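PDB 6BDD: 2,4-dihydroxyhept-2-ene-1,7-dioic acid aldolase from Kordia algicida OT-1, which binds heme and probably serves as a sensor of nitric oxide or oxygen of the H-NOX family. Local coordinates for residues S128-Y133 with K173-K178. Residues are numbered along the deposited sequence; the frame is centred on the assembly and turned at random.
Sequences SLTMIY and KFIINK. With HEM (protoporphyrin IX containing Fe), chain B.
Tyr133 and Phe174 lie side by side at the heme-proximate end of two antiparallel strands, both side chains running the same way from the sheet. Tyr133 can be followed outward from its CB, which sits 3.5 Å from CE1 of Phe174 and slightly farther from CD1. With CG anti to the backbone N (chi1 164°), the ring leaves the neighbouring strand: CG is still within 4.0 Å of Phe174 CE1, CE1 of the tyrosine passes the heme methyl CMD, and the hydroxyl donates a hydrogen bond of 2.6 Å from OH to the propionate oxygen O1D, which lies at the ring edge, in its plane. Ser135 and Arg137 bind the heme as well, completing the Tyr-x-Ser-x-Arg motif by which H-NOX domains hold the propionates. A phenylalanine here lacks the hydroxyl, and O1D would probably lose one of its partners, leaving the propionate less firmly fixed. Strands 128-134 and 171-178 are the central pair of the four-stranded antiparallel sheet, joined here by four backbone bonds. Met131 and Phe174 exchange two of them, the shorter from Phe174 N to Met131 O at 2.7 Å; Leu129 and Ile176 exchange the others. On the face shared with Phe174, CD2 of Leu129 meets CD1 of Ile176 at 4.1 Å, and both side chains pack against Ile93 and Leu96 of helix 92-96. The other face carries Ile132, whose CD1 rests 3.7 Å from CB of Lys173, while CG of that lysine also touches Thr130 CG2.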
ATOM      1  N   SER A 128     -16.429   2.749  12.287  1.00 32.77           N
ATOM      2  CA  SER A 128     -15.220   3.478  12.643  1.00 32.48           C
ATOM      3  C   SER A 128     -14.148   2.489  13.075  1.00 33.53           C
ATOM      4  O   SER A 128     -14.448   1.409  13.590  1.00 31.34           O
ATOM      5  CB  SER A 128     -15.480   4.502  13.754  1.00 38.52           C
ATOM      6  OG  SER A 128     -15.734   3.860  14.991  1.00 49.25           O
ATOM      7  N   LEU A 129     -12.891   2.876  12.862  1.00 33.83           N
ATOM      8  CA  LEU A 129     -11.762   2.015  13.188  1.00 33.35           C
ATOM      9  C   LEU A 129     -10.532   2.877  13.420  1.00 37.99           C
ATOM     10  O   LEU A 129     -10.173   3.689  12.562  1.00 34.17           O
ATOM     11  CB  LEU A 129     -11.504   1.003  12.067  1.00 35.70           C
ATOM     12  CG  LEU A 129     -10.321   0.053  12.261  1.00 35.47           C
ATOM     13  CD1 LEU A 129     -10.578  -0.896  13.420  1.00 35.06           C
ATOM     14  CD2 LEU A 129     -10.043  -0.720  10.982  1.00 29.44           C
ATOM     15  N   THR A 130      -9.895   2.701  14.573  1.00 31.64           N
ATOM     16  CA  THR A 130      -8.643   3.373  14.900  1.00 29.10           C
ATOM     17  C   THR A 130      -7.547   2.322  15.006  1.00 27.01           C
ATOM     18  O   THR A 130      -7.641   1.403  15.828  1.00 25.72           O
ATOM     19  CB  THR A 130      -8.760   4.164  16.202  1.00 29.12           C
ATOM     20  OG1 THR A 130      -9.769   5.172  16.062  1.00 37.63           O
ATOM     21  CG2 THR A 130      -7.433   4.828  16.541  1.00 32.82           C
ATOM     22  N   MET A 131      -6.518   2.453  14.173  1.00 21.86           N
ATOM     23  CA  MET A 131      -5.427   1.492  14.126  1.00 26.66           C
ATOM     24  C   MET A 131      -4.091   2.218  14.183  1.00 27.51           C
ATOM     25  O   MET A 131      -3.960   3.351  13.712  1.00 31.68           O
ATOM     26  CB  MET A 131      -5.486   0.628  12.860  1.00 33.15           C
ATOM     27  CG  MET A 131      -6.616  -0.384  12.842  1.00 33.49           C
ATOM     28  SD  MET A 131      -6.354  -1.654  11.591  1.00 32.47           S
ATOM     29  CE  MET A 131      -6.156  -0.647  10.123  1.00 23.92           C
ATOM     30  N   ILE A 132      -3.100   1.546  14.760  1.00 29.88           N
ATOM     31  CA  ILE A 132      -1.733   2.046  14.814  1.00 30.05           C
ATOM     32  C   ILE A 132      -0.916   1.302  13.768  1.00 29.77           C
ATOM     33  O   ILE A 132      -0.782   0.072  13.831  1.00 25.94           O
ATOM     34  CB  ILE A 132      -1.122   1.879  16.214  1.00 30.41           C
ATOM     35  CG1 ILE A 132      -1.990   2.577  17.264  1.00 30.81           C
ATOM     36  CG2 ILE A 132       0.294   2.431  16.244  1.00 31.29           C
ATOM     37  CD1 ILE A 132      -2.101   4.072  17.070  1.00 32.08           C
ATOM     38  N   TYR A 133      -0.377   2.042  12.806  1.00 25.01           N
ATOM     39  CA  TYR A 133       0.474   1.491  11.761  1.00 23.56           C
ATOM     40  C   TYR A 133       1.931   1.646  12.176  1.00 27.59           C
ATOM     41  O   TYR A 133       2.337   2.718  12.635  1.00 25.67           O
ATOM     42  CB  TYR A 133       0.214   2.198  10.429  1.00 21.98           C
ATOM     43  CG  TYR A 133       1.278   2.001   9.372  1.00 21.57           C
ATOM     44  CD1 TYR A 133       1.212   0.934   8.486  1.00 24.25           C
ATOM     45  CD2 TYR A 133       2.334   2.895   9.242  1.00 23.62           C
ATOM     46  CE1 TYR A 133       2.174   0.755   7.512  1.00 24.56           C
ATOM     47  CE2 TYR A 133       3.304   2.720   8.272  1.00 25.19           C
ATOM     48  CZ  TYR A 133       3.217   1.649   7.410  1.00 24.83           C
ATOM     49  OH  TYR A 133       4.176   1.470   6.441  1.00 26.89           O
ATOM     50  N   LYS A 173      -0.965   6.803  13.452  1.00 27.21           N
ATOM     51  CA  LYS A 173      -2.299   6.461  13.930  1.00 28.04           C
ATOM     52  C   LYS A 173      -3.309   6.733  12.821  1.00 27.05           C
ATOM     53  O   LYS A 173      -3.423   7.868  12.342  1.00 27.71           O
ATOM     54  CB  LYS A 173      -2.649   7.259  15.185  1.00 23.20           C
ATOM     55  CG  LYS A 173      -4.095   7.104  15.628  1.00 31.23           C
ATOM     56  CD  LYS A 173      -4.492   8.187  16.615  1.00 37.80           C
ATOM     57  CE  LYS A 173      -4.516   7.657  18.037  1.00 40.79           C
ATOM     58  NZ  LYS A 173      -5.496   8.391  18.886  1.00 40.57           N
ATOM     59  N   PHE A 174      -4.032   5.694  12.413  1.00 27.78           N
ATOM     60  CA  PHE A 174      -5.068   5.802  11.394  1.00 27.39           C
ATOM     61  C   PHE A 174      -6.422   5.933  12.080  1.00 29.83           C
ATOM     62  O   PHE A 174      -6.824   5.046  12.841  1.00 30.00           O
ATOM     63  CB  PHE A 174      -5.061   4.579  10.475  1.00 25.22           C
ATOM     64  CG  PHE A 174      -4.040   4.646   9.374  1.00 24.10           C
ATOM     65  CD1 PHE A 174      -2.707   4.368   9.628  1.00 23.35           C
ATOM     66  CD2 PHE A 174      -4.417   4.969   8.082  1.00 27.83           C
ATOM     67  CE1 PHE A 174      -1.769   4.420   8.613  1.00 27.45           C
ATOM     68  CE2 PHE A 174      -3.484   5.020   7.062  1.00 26.64           C
ATOM     69  CZ  PHE A 174      -2.158   4.747   7.329  1.00 20.97           C
ATOM     70  N   ILE A 175      -7.119   7.034  11.815  1.00 23.97           N
ATOM     71  CA  ILE A 175      -8.476   7.248  12.304  1.00 30.02           C
ATOM     72  C   ILE A 175      -9.405   7.133  11.104  1.00 35.19           C
ATOM     73  O   ILE A 175      -9.436   8.019  10.242  1.00 32.41           O
ATOM     74  CB  ILE A 175      -8.633   8.602  13.007  1.00 31.55           C
ATOM     75  CG1 ILE A 175      -7.723   8.673  14.235  1.00 34.08           C
ATOM     76  CG2 ILE A 175     -10.083   8.824  13.410  1.00 33.13           C
ATOM     77  CD1 ILE A 175      -6.741   9.821  14.200  1.00 44.13           C
ATOM     78  N   ILE A 176     -10.161   6.039  11.046  1.00 30.54           N
ATOM     79  CA  ILE A 176     -11.002   5.713   9.902  1.00 32.61           C
ATOM     80  C   ILE A 176     -12.460   5.868  10.310  1.00 36.43           C
ATOM     81  O   ILE A 176     -12.891   5.306  11.325  1.00 37.87           O
ATOM     82  CB  ILE A 176     -10.719   4.289   9.391  1.00 31.83           C
ATOM     83  CG1 ILE A 176      -9.230   4.130   9.069  1.00 24.78           C
ATOM     84  CG2 ILE A 176     -11.570   3.983   8.173  1.00 38.97           C
ATOM     85  CD1 ILE A 176      -8.756   2.693   9.060  1.00 28.42           C
ATOM     86  N   ASN A 177     -13.216   6.630   9.522  1.00 33.74           N
ATOM     87  CA  ASN A 177     -14.640   6.853   9.758  1.00 36.18           C
ATOM     88  C   ASN A 177     -15.378   6.653   8.441  1.00 37.78           C
ATOM     89  O   ASN A 177     -15.235   7.461   7.517  1.00 33.31           O
ATOM     90  CB  ASN A 177     -14.897   8.252  10.318  1.00 37.46           C
ATOM     91  CG  ASN A 177     -14.378   8.420  11.732  1.00 49.69           C
ATOM     92  OD1 ASN A 177     -13.490   9.233  11.986  1.00 61.38           O
ATOM     93  ND2 ASN A 177     -14.932   7.650  12.661  1.00 51.86           N
ATOM     94  N   LYS A 178     -16.162   5.581   8.354  1.00 39.86           N
ATOM     95  CA  LYS A 178     -16.911   5.302   7.138  1.00 41.65           C
ATOM     96  C   LYS A 178     -18.037   6.312   6.958  1.00 40.23           C
ATOM     97  O   LYS A 178     -18.710   6.696   7.919  1.00 42.68           O
ATOM     98  CB  LYS A 178     -17.481   3.884   7.175  1.00 39.32           C
ATOM     99  CG  LYS A 178     -17.957   3.375   5.821  1.00 39.46           C
ATOM    100  CD  LYS A 178     -18.579   1.992   5.928  1.00 45.90           C
ATOM    101  CE  LYS A 178     -20.050   2.074   6.298  1.00 41.25           C
ATOM    102  NZ  LYS A 178     -20.682   0.726   6.358  1.00 43.57           N
TER
HETATM  103  CHA HEM B 201       2.679  -4.843   1.891  1.00 24.98           C
HETATM  104  CHB HEM B 201      -0.270  -8.373   0.397  1.00 37.82           C
HETATM  105  CHC HEM B 201      -4.078  -5.994   2.159  1.00 32.61           C
HETATM  106  CHD HEM B 201      -1.065  -2.805   4.136  1.00 30.17           C
HETATM  107  C1A HEM B 201       2.187  -5.959   1.262  1.00 30.29           C
HETATM  108  C2A HEM B 201       2.937  -6.819   0.370  1.00 34.12           C
HETATM  109  C3A HEM B 201       2.125  -7.790  -0.040  1.00 31.72           C
HETATM  110  C4A HEM B 201       0.833  -7.578   0.578  1.00 30.24           C
HETATM  111  CMA HEM B 201       2.497  -8.938  -1.002  1.00 32.52           C
HETATM  112  CAA HEM B 201       4.417  -6.647  -0.033  1.00 27.37           C
HETATM  113  CBA HEM B 201       5.305  -7.350   0.987  1.00 31.24           C
HETATM  114  CGA HEM B 201       6.736  -7.315   0.520  1.00 38.22           C
HETATM  115  O1A HEM B 201       7.604  -7.919   1.199  1.00 43.07           O
HETATM  116  O2A HEM B 201       7.008  -6.685  -0.534  1.00 38.71           O
HETATM  117  C1B HEM B 201      -1.554  -8.001   0.700  1.00 34.16           C
HETATM  118  C2B HEM B 201      -2.749  -8.701   0.270  1.00 35.79           C
HETATM  119  C3B HEM B 201      -3.808  -8.035   0.756  1.00 33.89           C
HETATM  120  C4B HEM B 201      -3.295  -6.909   1.507  1.00 30.60           C
HETATM  121  CMB HEM B 201      -2.727  -9.978  -0.603  1.00 31.37           C
HETATM  122  CAB HEM B 201      -5.327  -8.324   0.625  1.00 35.84           C
HETATM  123  CBB HEM B 201      -5.851  -9.434   0.092  1.00 51.08           C
HETATM  124  C1C HEM B 201      -3.584  -4.885   2.790  1.00 31.19           C
HETATM  125  C2C HEM B 201      -4.381  -3.786   3.294  1.00 23.95           C
HETATM  126  C3C HEM B 201      -3.533  -2.899   3.838  1.00 27.20           C
HETATM  127  C4C HEM B 201      -2.199  -3.430   3.697  1.00 26.75           C
HETATM  128  CMC HEM B 201      -5.921  -3.720   3.172  1.00 31.74           C
HETATM  129  CAC HEM B 201      -3.798  -1.543   4.534  1.00 28.79           C
HETATM  130  CBC HEM B 201      -5.014  -1.082   4.812  1.00 52.09           C
HETATM  131  C1D HEM B 201       0.168  -3.010   3.585  1.00 30.72           C
HETATM  132  C2D HEM B 201       1.237  -2.039   3.563  1.00 27.38           C
HETATM  133  C3D HEM B 201       2.278  -2.593   2.949  1.00 25.81           C
HETATM  134  C4D HEM B 201       1.892  -3.937   2.555  1.00 25.45           C
HETATM  135  CMD HEM B 201       1.176  -0.616   4.157  1.00 25.46           C
HETATM  136  CAD HEM B 201       3.637  -1.896   2.705  1.00 27.80           C
HETATM  137  CBD HEM B 201       4.732  -2.542   3.549  1.00 27.58           C
HETATM  138  CGD HEM B 201       5.002  -1.707   4.776  1.00 31.28           C
HETATM  139  O1D HEM B 201       4.260  -0.720   5.012  1.00 28.58           O
HETATM  140  O2D HEM B 201       5.959  -2.032   5.524  1.00 28.53           O
HETATM  141  NA  HEM B 201       0.893  -6.447   1.374  1.00 28.25           N
HETATM  142  NB  HEM B 201      -1.911  -6.902   1.462  1.00 32.77           N
HETATM  143  NC  HEM B 201      -2.246  -4.647   3.049  1.00 32.04           N
HETATM  144  ND  HEM B 201       0.585  -4.172   2.956  1.00 32.00           N
HETATM  145 FE   HEM B 201      -0.647  -5.642   2.370  1.00 30.37          FE